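Local coordinates for Sb(V)-As(V) reductase (Leishmania major, PDB 2J6P), which probably reduces arsenate and antimonate and belongs to the rhodanese fold family that includes the Cdc25 phosphatases, at residues K61-E66 with V99-Y104. Sequence-based numbering, arbitrary orientation.
Sequences KTLFEE and VLPAVY
L63 and F64 pack on L100 and P101 in a small, mainly apolar contact. It joins the last turn of helix 53-65 to the loop that leads into strand 102-106 of the rhodanese-like domain. No hydrogen bond crosses it. The peptide bond between L100 and P101 is cis. The proline ring lies against the start of the L63 side chain, with CD of P101 3.9 Å from CB of L63. CD of P101 also comes within 4.2 Å of the backbone N of F64. The F64 ring presents its edge to the loop carbonyl: O of L100 lies near the ring plane, 3.6 Å from CD1 of F64. With CG anti to the backbone N (chi1 -180°), the ring is carried to the L100 side of the helix. CB of L100 is a looser neighbour, 4.5 Å from CD1 of F64. Y98 stacks on the F64 ring, and L63 also reaches F89 of helix 81-96. P101 touches A71 of strand 70-74, and its O accepts a hydrogen bond from Q93. The contact thus ties the end of helix 53-65 to the entry of strand 102-106, between strands 5-7 and 70-74 of the parallel sheet and beside helix 81-96.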
ATOM      1  N   LYS A  61     -19.960  18.756  12.212  1.00 21.95           N
ATOM      2  CA  LYS A  61     -20.795  19.888  12.681  1.00 23.60           C
ATOM      3  C   LYS A  61     -20.671  21.045  11.681  1.00 24.91           C
ATOM      4  O   LYS A  61     -21.644  21.706  11.320  1.00 23.57           O
ATOM      5  CB  LYS A  61     -20.236  20.339  14.047  1.00 23.62           C
ATOM      6  CG  LYS A  61     -20.941  21.607  14.697  1.00 23.92           C
ATOM      7  CD  LYS A  61     -20.348  21.810  16.084  1.00 30.42           C
ATOM      8  CE  LYS A  61     -21.315  22.438  17.147  1.00 41.43           C
ATOM      9  NZ  LYS A  61     -21.330  23.830  16.794  1.00 43.30           N
ATOM     10  N   THR A  62     -19.440  21.295  11.183  1.00 24.32           N
ATOM     11  CA  THR A  62     -19.241  22.440  10.258  1.00 25.24           C
ATOM     12  C   THR A  62     -20.030  22.262   9.025  1.00 25.46           C
ATOM     13  O   THR A  62     -20.710  23.190   8.557  1.00 24.96           O
ATOM     14  CB  THR A  62     -17.753  22.604   9.883  1.00 24.97           C
ATOM     15  OG1 THR A  62     -17.073  22.977  11.092  1.00 24.66           O
ATOM     16  CG2 THR A  62     -17.536  23.793   8.913  1.00 27.73           C
ATOM     17  N   LEU A  63     -20.002  21.063   8.461  1.00 23.60           N
ATOM     18  CA  LEU A  63     -20.760  20.899   7.222  1.00 22.69           C
ATOM     19  C   LEU A  63     -22.273  20.968   7.441  1.00 24.03           C
ATOM     20  O   LEU A  63     -23.017  21.382   6.548  1.00 21.77           O
ATOM     21  CB  LEU A  63     -20.380  19.633   6.433  1.00 21.12           C
ATOM     22  CG  LEU A  63     -18.819  19.648   6.059  1.00 20.80           C
ATOM     23  CD1 LEU A  63     -18.540  18.303   5.336  1.00 21.94           C
ATOM     24  CD2 LEU A  63     -18.290  20.871   5.160  1.00 20.44           C
ATOM     25  N   PHE A  64     -22.720  20.380   8.554  1.00 24.91           N
ATOM     26  CA  PHE A  64     -24.097  20.471   8.876  1.00 26.63           C
ATOM     27  C   PHE A  64     -24.541  21.974   8.971  1.00 27.95           C
ATOM     28  O   PHE A  64     -25.550  22.400   8.415  1.00 27.45           O
ATOM     29  CB  PHE A  64     -24.379  19.877  10.261  1.00 26.50           C
ATOM     30  CG  PHE A  64     -25.822  19.968  10.593  1.00 30.01           C
ATOM     31  CD1 PHE A  64     -26.736  19.116   9.937  1.00 24.64           C
ATOM     32  CD2 PHE A  64     -26.284  20.899  11.546  1.00 31.57           C
ATOM     33  CE1 PHE A  64     -28.140  19.182  10.291  1.00 31.87           C
ATOM     34  CE2 PHE A  64     -27.644  21.026  11.841  1.00 33.34           C
ATOM     35  CZ  PHE A  64     -28.585  20.122  11.182  1.00 25.74           C
ATOM     36  N   GLU A  65     -23.756  22.752   9.695  1.00 28.45           N
ATOM     37  CA  GLU A  65     -24.100  24.122   9.910  1.00 32.60           C
ATOM     38  C   GLU A  65     -23.989  24.925   8.655  1.00 31.84           C
ATOM     39  O   GLU A  65     -24.772  25.880   8.496  1.00 33.71           O
ATOM     40  CB  GLU A  65     -23.233  24.698  11.049  1.00 31.92           C
ATOM     41  CG  GLU A  65     -23.746  24.071  12.377  1.00 36.31           C
ATOM     42  CD  GLU A  65     -23.073  24.619  13.655  1.00 41.66           C
ATOM     43  OE1 GLU A  65     -22.011  25.334  13.485  1.00 50.80           O
ATOM     44  OE2 GLU A  65     -23.562  24.263  14.809  1.00 45.33           O
ATOM     45  N   GLU A  66     -23.089  24.554   7.745  1.00 28.24           N
ATOM     46  CA  GLU A  66     -23.047  25.225   6.458  1.00 29.06           C
ATOM     47  C   GLU A  66     -24.136  24.764   5.525  1.00 30.55           C
ATOM     48  O   GLU A  66     -24.168  25.191   4.342  1.00 30.37           O
ATOM     49  CB  GLU A  66     -21.709  25.038   5.728  1.00 26.20           C
ATOM     50  CG  GLU A  66     -20.603  25.828   6.459  1.00 29.96           C
ATOM     51  CD  GLU A  66     -19.243  25.467   5.933  1.00 36.09           C
ATOM     52  OE1 GLU A  66     -19.217  24.713   4.951  1.00 42.82           O
ATOM     53  OE2 GLU A  66     -18.225  25.919   6.482  1.00 41.64           O
ATOM     54  N   VAL A  99     -27.395  13.610   9.958  1.00 26.72           N
ATOM     55  CA  VAL A  99     -27.513  12.708   8.776  1.00 27.71           C
ATOM     56  C   VAL A  99     -27.372  13.536   7.526  1.00 26.82           C
ATOM     57  O   VAL A  99     -27.274  13.042   6.415  1.00 27.24           O
ATOM     58  CB  VAL A  99     -28.783  11.826   8.887  1.00 29.76           C
ATOM     59  CG1 VAL A  99     -30.021  12.647   8.420  1.00 27.84           C
ATOM     60  CG2 VAL A  99     -28.541  10.563   8.138  1.00 37.12           C
ATOM     61  N   LEU A 100     -27.135  14.840   7.699  1.00 25.23           N
ATOM     62  CA  LEU A 100     -26.753  15.600   6.549  1.00 25.62           C
ATOM     63  C   LEU A 100     -25.391  16.259   6.827  1.00 25.17           C
ATOM     64  O   LEU A 100     -25.134  16.604   7.983  1.00 25.08           O
ATOM     65  CB  LEU A 100     -27.813  16.692   6.350  1.00 26.82           C
ATOM     66  CG  LEU A 100     -28.939  16.634   5.263  1.00 30.40           C
ATOM     67  CD1 LEU A 100     -29.101  15.543   4.223  1.00 22.63           C
ATOM     68  CD2 LEU A 100     -30.223  17.227   5.715  1.00 26.61           C
ATOM     69  N   PRO A 101     -24.514  16.390   5.794  1.00 22.03           N
ATOM     70  CA  PRO A 101     -24.683  15.927   4.386  1.00 21.12           C
ATOM     71  C   PRO A 101     -24.722  14.420   4.251  1.00 23.22           C
ATOM     72  O   PRO A 101     -24.205  13.703   5.144  1.00 22.07           O
ATOM     73  CB  PRO A 101     -23.466  16.537   3.639  1.00 19.76           C
ATOM     74  CG  PRO A 101     -22.427  16.777   4.771  1.00 20.30           C
ATOM     75  CD  PRO A 101     -23.193  16.992   6.054  1.00 22.84           C
ATOM     76  N   ALA A 102     -25.245  13.945   3.099  1.00 22.54           N
ATOM     77  CA  ALA A 102     -25.124  12.515   2.802  1.00 22.22           C
ATOM     78  C   ALA A 102     -23.654  12.313   2.276  1.00 21.23           C
ATOM     79  O   ALA A 102     -22.973  13.245   1.855  1.00 21.19           O
ATOM     80  CB  ALA A 102     -26.218  12.029   1.737  1.00 19.20           C
ATOM     81  N   VAL A 103     -23.170  11.102   2.418  1.00 22.02           N
ATOM     82  CA  VAL A 103     -21.777  10.758   2.243  1.00 22.89           C
ATOM     83  C   VAL A 103     -21.492   9.958   0.939  1.00 24.04           C
ATOM     84  O   VAL A 103     -22.110   8.932   0.716  1.00 22.36           O
ATOM     85  CB  VAL A 103     -21.284  10.008   3.462  1.00 21.45           C
ATOM     86  CG1 VAL A 103     -19.802   9.837   3.327  1.00 18.59           C
ATOM     87  CG2 VAL A 103     -21.623  10.801   4.783  1.00 21.77           C
ATOM     88  N   TYR A 104     -20.528  10.433   0.122  1.00 21.63           N
ATOM     89  CA  TYR A 104     -20.230   9.814  -1.116  1.00 20.88           C
ATOM     90  C   TYR A 104     -18.722   9.656  -1.266  1.00 23.18           C
ATOM     91  O   TYR A 104     -17.966  10.475  -0.778  1.00 21.58           O
ATOM     92  CB  TYR A 104     -20.682  10.667  -2.337  1.00 23.63           C
ATOM     93  CG  TYR A 104     -22.192  10.867  -2.296  1.00 26.23           C
ATOM     94  CD1 TYR A 104     -23.044   9.959  -2.906  1.00 24.82           C
ATOM     95  CD2 TYR A 104     -22.752  11.982  -1.587  1.00 27.05           C
ATOM     96  CE1 TYR A 104     -24.463  10.169  -2.884  1.00 30.37           C
ATOM     97  CE2 TYR A 104     -24.192  12.148  -1.488  1.00 30.28           C
ATOM     98  CZ  TYR A 104     -25.024  11.222  -2.108  1.00 27.64           C
ATOM     99  OH  TYR A 104     -26.408  11.397  -2.038  1.00 33.28           O
TER